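Local atomic coordinates of beta-glucosidase (Saccharopolyspora erythraea D, PDB entry 5M6G), a protein that probably hydrolyses terminal, non-reducing beta-D-glucosyl residues to release beta-D-glucose, as a glycoside hydrolase of family 3. Residues M227-H232 / V271-V276; L422-D427 / V572-H577. All coordinates share one frame; numbering follows the deposited sequence.

Contact 1: M227-H232 / V271-V276. With SOR (sorbitol), chain L.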
loop_
_atom_site.group_PDB
_atom_site.type_symbol
_atom_site.label_atom_id
_atom_site.label_comp_id
_atom_site.label_asym_id
_atom_site.label_seq_id
_atom_site.Cartn_x
_atom_site.Cartn_y
_atom_site.Cartn_z
ATOM N N MET A 227 9.170 -8.946 6.383
ATOM C CA MET A 227 7.860 -9.466 6.748
ATOM C C MET A 227 6.769 -8.658 6.063
ATOM O O MET A 227 6.826 -7.426 6.003
ATOM C CB MET A 227 7.659 -9.454 8.264
ATOM C CG MET A 227 6.326 -10.065 8.683
ATOM S SD MET A 227 6.250 -10.492 10.440
ATOM C CE MET A 227 6.232 -8.876 11.189
ATOM N N ALA A 228 5.788 -9.363 5.514
ATOM C CA ALA A 228 4.649 -8.744 4.851
ATOM C C ALA A 228 3.451 -8.717 5.794
ATOM O O ALA A 228 3.404 -9.439 6.802
ATOM C CB ALA A 228 4.296 -9.487 3.558
ATOM N N THR A 229 2.477 -7.864 5.453
ATOM C CA THR A 229 1.288 -7.646 6.275
ATOM C C THR A 229 0.055 -7.694 5.380
ATOM O O THR A 229 -0.142 -6.804 4.550
ATOM C CB THR A 229 1.349 -6.296 6.993
ATOM O OG1 THR A 229 2.636 -6.124 7.613
ATOM C CG2 THR A 229 0.264 -6.214 8.050
ATOM N N ALA A 230 -0.790 -8.704 5.552
ATOM C CA ALA A 230 -2.088 -8.681 4.886
ATOM C C ALA A 230 -2.990 -7.697 5.626
ATOM O O ALA A 230 -3.208 -7.839 6.834
ATOM C CB ALA A 230 -2.706 -10.077 4.838
ATOM N N LYS A 231 -3.496 -6.689 4.913
ATOM C CA LYS A 231 -4.348 -5.664 5.526
ATOM C C LYS A 231 -5.484 -5.249 4.576
ATOM O O LYS A 231 -5.385 -5.460 3.369
ATOM C CB LYS A 231 -3.512 -4.435 5.918
ATOM C CG LYS A 231 -3.019 -3.589 4.745
ATOM C CD LYS A 231 -2.015 -2.511 5.208
ATOM C CE LYS A 231 -1.754 -1.477 4.082
ATOM N NZ LYS A 231 -0.837 -0.384 4.549
ATOM N N HIS A 232 -6.562 -4.660 5.092
ATOM C CA HIS A 232 -6.874 -4.574 6.512
ATOM C C HIS A 232 -8.009 -5.558 6.824
ATOM O O HIS A 232 -9.060 -5.544 6.176
ATOM C CB HIS A 232 -7.289 -3.157 6.904
ATOM C CG HIS A 232 -6.369 -2.089 6.398
ATOM N ND1 HIS A 232 -6.417 -1.614 5.103
ATOM C CD2 HIS A 232 -5.385 -1.392 7.017
ATOM C CE1 HIS A 232 -5.496 -0.678 4.944
ATOM N NE2 HIS A 232 -4.860 -0.521 6.091
ATOM N N VAL A 271 2.129 -15.405 5.053
ATOM C CA VAL A 271 2.214 -14.006 5.468
ATOM C C VAL A 271 2.500 -13.938 6.962
ATOM O O VAL A 271 1.887 -14.651 7.762
ATOM C CB VAL A 271 0.923 -13.253 5.079
ATOM C CG1 VAL A 271 -0.282 -13.688 5.947
ATOM C CG2 VAL A 271 1.145 -11.756 5.150
ATOM N N GLY A 272 3.471 -13.105 7.343
ATOM C CA GLY A 272 3.909 -13.095 8.732
ATOM C C GLY A 272 3.009 -12.310 9.656
ATOM O O GLY A 272 2.942 -12.602 10.862
ATOM N N SER A 273 2.292 -11.327 9.116
ATOM C CA SER A 273 1.494 -10.406 9.913
ATOM C C SER A 273 0.163 -10.151 9.225
ATOM O O SER A 273 0.062 -10.222 8.001
ATOM C CB SER A 273 2.230 -9.072 10.117
ATOM O OG SER A 273 1.508 -8.229 10.991
ATOM N N VAL A 274 -0.861 -9.875 10.031
ATOM C CA VAL A 274 -2.154 -9.395 9.549
ATOM C C VAL A 274 -2.499 -8.141 10.341
ATOM O O VAL A 274 -2.383 -8.133 11.573
ATOM C CB VAL A 274 -3.265 -10.460 9.698
ATOM C CG1 VAL A 274 -4.623 -9.843 9.457
ATOM C CG2 VAL A 274 -3.032 -11.618 8.733
ATOM N N MET A 275 -2.904 -7.082 9.645
ATOM C CA MET A 275 -3.298 -5.838 10.295
ATOM C C MET A 275 -4.820 -5.721 10.305
ATOM O O MET A 275 -5.470 -5.944 9.278
ATOM C CB MET A 275 -2.687 -4.619 9.598
ATOM C CG MET A 275 -3.048 -3.340 10.320
ATOM S SD MET A 275 -2.481 -1.842 9.512
ATOM C CE MET A 275 -0.719 -2.125 9.517
ATOM N N VAL A 276 -5.390 -5.376 11.477
ATOM C CA VAL A 276 -6.844 -5.277 11.609
ATOM C C VAL A 276 -7.331 -3.921 11.097
ATOM O O VAL A 276 -6.602 -2.924 11.118
ATOM C CB VAL A 276 -7.255 -5.520 13.077
ATOM C CG1 VAL A 276 -8.788 -5.505 13.241
ATOM C CG2 VAL A 276 -6.689 -6.847 13.547
HETATM C C1 SOR L . -2.629 1.431 7.094
HETATM C C2 SOR L . -1.247 1.998 7.367
HETATM C C3 SOR L . -1.352 3.043 8.473
HETATM C C4 SOR L . -0.088 3.895 8.548
HETATM C C5 SOR L . -0.322 5.259 9.203
HETATM C C6 SOR L . 0.884 6.144 8.902
HETATM O O1 SOR L . -2.700 0.903 5.792
HETATM O O2 SOR L . -0.371 0.956 7.759
HETATM O O3 SOR L . -1.549 2.377 9.693
HETATM O O4 SOR L . 0.917 3.196 9.255
HETATM O O5 SOR L . -1.517 5.876 8.741
HETATM O O6 SOR L . 0.568 7.502 9.123
#

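Contact 2: L422-D427 / V572-H577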
loop_
_atom_site.group_PDB
_atom_site.type_symbol
_atom_site.label_atom_id
_atom_site.label_comp_id
_atom_site.label_asym_id
_atom_site.label_seq_id
_atom_site.Cartn_x
_atom_site.Cartn_y
_atom_site.Cartn_z
ATOM N N LEU A 422 -4.016 6.128 -31.759
ATOM C CA LEU A 422 -2.944 5.374 -31.106
ATOM C C LEU A 422 -2.681 4.085 -31.880
ATOM O O LEU A 422 -3.609 3.497 -32.437
ATOM C CB LEU A 422 -3.300 5.067 -29.641
ATOM C CG LEU A 422 -3.396 6.263 -28.685
ATOM C CD1 LEU A 422 -3.648 5.797 -27.240
ATOM C CD2 LEU A 422 -2.144 7.118 -28.752
ATOM N N PRO A 423 -1.415 3.647 -31.934
ATOM C CA PRO A 423 -0.245 4.311 -31.342
ATOM C C PRO A 423 0.205 5.539 -32.127
ATOM O O PRO A 423 0.024 5.603 -33.340
ATOM C CB PRO A 423 0.837 3.227 -31.381
ATOM C CG PRO A 423 0.439 2.335 -32.493
ATOM C CD PRO A 423 -1.068 2.357 -32.553
ATOM N N LEU A 424 0.773 6.508 -31.421
ATOM C CA LEU A 424 1.353 7.670 -32.074
ATOM C C LEU A 424 2.649 7.285 -32.770
ATOM O O LEU A 424 3.446 6.499 -32.249
ATOM C CB LEU A 424 1.627 8.774 -31.054
ATOM C CG LEU A 424 0.429 9.318 -30.277
ATOM C CD1 LEU A 424 0.922 10.234 -29.163
ATOM C CD2 LEU A 424 -0.555 10.030 -31.194
ATOM N N ALA A 425 2.865 7.851 -33.952
ATOM C CA ALA A 425 4.093 7.586 -34.682
ATOM C C ALA A 425 5.264 8.305 -34.032
ATOM O O ALA A 425 5.103 9.321 -33.351
ATOM C CB ALA A 425 3.960 8.032 -36.141
ATOM N N LYS A 426 6.453 7.752 -34.231
ATOM C CA LYS A 426 7.695 8.500 -34.049
ATOM C C LYS A 426 8.186 9.000 -35.409
ATOM O O LYS A 426 9.244 8.608 -35.905
ATOM C CB LYS A 426 8.746 7.630 -33.364
ATOM C CG LYS A 426 8.255 6.862 -32.143
ATOM C CD LYS A 426 9.270 5.800 -31.746
ATOM C CE LYS A 426 8.705 4.829 -30.724
ATOM N NZ LYS A 426 9.682 3.741 -30.411
ATOM N N ASP A 427 7.377 9.861 -36.037
ATOM C CA ASP A 427 7.648 10.300 -37.401
ATOM C C ASP A 427 8.257 11.693 -37.494
ATOM O O ASP A 427 8.826 12.029 -38.539
ATOM C CB ASP A 427 6.365 10.265 -38.249
ATOM C CG ASP A 427 5.245 11.131 -37.672
ATOM O OD1 ASP A 427 5.524 11.977 -36.790
ATOM O OD2 ASP A 427 4.078 10.966 -38.107
ATOM N N VAL A 572 3.481 2.727 -24.104
ATOM C CA VAL A 572 2.203 2.267 -24.640
ATOM C C VAL A 572 1.677 3.238 -25.692
ATOM O O VAL A 572 1.237 2.824 -26.771
ATOM C CB VAL A 572 1.200 2.068 -23.488
ATOM C CG1 VAL A 572 -0.175 1.709 -24.017
ATOM C CG2 VAL A 572 1.714 0.991 -22.535
ATOM N N LEU A 573 1.727 4.543 -25.395
ATOM C CA LEU A 573 1.238 5.562 -26.323
ATOM C C LEU A 573 1.878 5.442 -27.703
ATOM O O LEU A 573 1.223 5.700 -28.722
ATOM C CB LEU A 573 1.488 6.962 -25.747
ATOM C CG LEU A 573 0.593 7.457 -24.596
ATOM C CD1 LEU A 573 1.117 8.769 -24.052
ATOM C CD2 LEU A 573 -0.875 7.602 -25.042
ATOM N N PHE A 574 3.153 5.057 -27.759
ATOM C CA PHE A 574 3.897 5.005 -29.017
ATOM C C PHE A 574 4.068 3.586 -29.544
ATOM O O PHE A 574 4.840 3.373 -30.484
ATOM C CB PHE A 574 5.258 5.690 -28.850
ATOM C CG PHE A 574 5.146 7.182 -28.751
ATOM C CD1 PHE A 574 4.895 7.790 -27.537
ATOM C CD2 PHE A 574 5.214 7.971 -29.888
ATOM C CE1 PHE A 574 4.753 9.160 -27.443
ATOM C CE2 PHE A 574 5.076 9.340 -29.806
ATOM C CZ PHE A 574 4.841 9.939 -28.582
ATOM N N GLY A 575 3.374 2.615 -28.954
ATOM C CA GLY A 575 3.338 1.267 -29.478
ATOM C C GLY A 575 4.546 0.409 -29.189
ATOM O O GLY A 575 4.652 -0.679 -29.766
ATOM N N ASP A 576 5.469 0.859 -28.331
ATOM C CA ASP A 576 6.534 -0.031 -27.872
ATOM C C ASP A 576 5.984 -1.173 -27.021
ATOM O O ASP A 576 6.519 -2.288 -27.057
ATOM C CB ASP A 576 7.598 0.763 -27.105
ATOM C CG ASP A 576 8.393 1.681 -28.013
ATOM O OD1 ASP A 576 8.583 1.311 -29.189
ATOM O OD2 ASP A 576 8.816 2.771 -27.565
ATOM N N HIS A 577 4.918 -0.924 -26.263
ATOM C CA HIS A 577 4.186 -1.963 -25.545
ATOM C C HIS A 577 2.746 -1.946 -26.044
ATOM O O HIS A 577 2.021 -0.973 -25.819
ATOM C CB HIS A 577 4.246 -1.736 -24.029
ATOM C CG HIS A 577 3.540 -2.789 -23.238
ATOM N ND1 HIS A 577 4.110 -4.010 -22.955
ATOM C CD2 HIS A 577 2.295 -2.822 -22.704
ATOM C CE1 HIS A 577 3.259 -4.743 -22.257
ATOM N NE2 HIS A 577 2.147 -4.045 -22.095
#

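Contact 1: M227-H232 / V271-V276
A230 and M275 join the strands 229-231 and 273-276 through the straightest bond between them: M275 N gives its hydrogen to A230 O at 2.9 Å with an angle of 161° at the hydrogen. A230 N in turn donates to S273 O over 3.0 Å, so both peptide groups of A230 serve the parallel ladder. A228 O receives a weak bond from S273 N where the ladder begins. On one face T229 and S273 pair, and each hydroxyl is satisfied elsewhere, T229 OG1 by S177 and W176 and S273 OG by L306 O. On the other, the small A230 lies against V271 CG2 and V274 CG2, suiting a site covered by F263 and A266 of helix 261-268.

M275 can be followed outward. Its CB touches both T229 CG2 and K231 CB; CG, anti to the backbone N (chi1 -177°), carries the chain toward the ligand; SD passes H232 CD2 obliquely at 3.9 Å; and CE, turned by the bend at chi3, ends 3.6 Å from sorbitol O2. Methionine suits the place because its unbranched, apolar chain reaches from the strand to the pocket wall.

Sorbitol O1 is gripped by K231 NZ at 2.6 Å and by H232 NE2, also at 2.6 Å. The peptide between these two residues is cis, and K231 CG lies over the centre of the imidazole face. D236 bonds H232 ND1, and with NE2 held by sorbitol the ring has little freedom to turn. An alanine in place of H232 would probably leave sorbitol O1 without one of its two grips here and D236 without its imidazole partner. Neighbouring parallel strands whose C-terminal ends carry ligand-binding residues are characteristic of the TIM-barrel-like N-terminal domain of family 3 glycoside hydrolases.

Contact 2: L422-D427 / V572-H577
F574 lies beside L424 and K426 where the loop between strands 414-418 and 431-434 meets the end of helix 567-573 in the family 3 C-terminal domain; these residues, with L573, bury most of the surface. L424 CB sits over one face of the phenyl ring, 4.1 Å from its centroid and 28° off the normal, a CH-pi contact, and its side chain also meets A493 and I495 of strand 493-499. A425 O lies at the ring edge, in plane, 3.5 Å from F574 CE2, where the slightly positive C-H rim suits an oxygen. An aromatic residue can use face and rim at once, and this one also reaches I469 and A472 of helix 465-472.

L424 N donates to L573 O over 2.9 Å, using an oxygen at the end of the helix. L573 CD2 packs against both methyls of L422, while P423, after a cis peptide, places CB 3.6 Å from G575 N; a CB on G575 would be tight against P423 CB, and its positive phi also favours glycine.

With CG anti to its carbonyl carbon (chi1 -47°) and the chain extended beyond, K426 passes F574 before NZ reaches D576 OD1 at 2.9 Å, on the syn lone pair, with a weak second bond to OD2. The chemistry implies a graded join: leucine and phenylalanine exclude water inside, whereas the exposed ion pair, probably weakened by solvent, ties the outer edge.

How the contacts relate
Contact 1 belongs to the buried interior of the N-terminal domain, contact 2 to a partly exposed margin of the C-terminal domain; their centres lie 40 Å apart and they share no helix or strand. The first joins neighbouring strands of one parallel sheet, so backbone bonding in register dominates, and its polar side chains find partners within the protein or on sorbitol. The second brings a loop against a helix end, with a single backbone bond across it, and relies more on aromatic and aliphatic contacts. Charge follows the same division: lysine serves ligand binding in contact 1 and a surface salt bridge in contact 2, which lies away from the known sites.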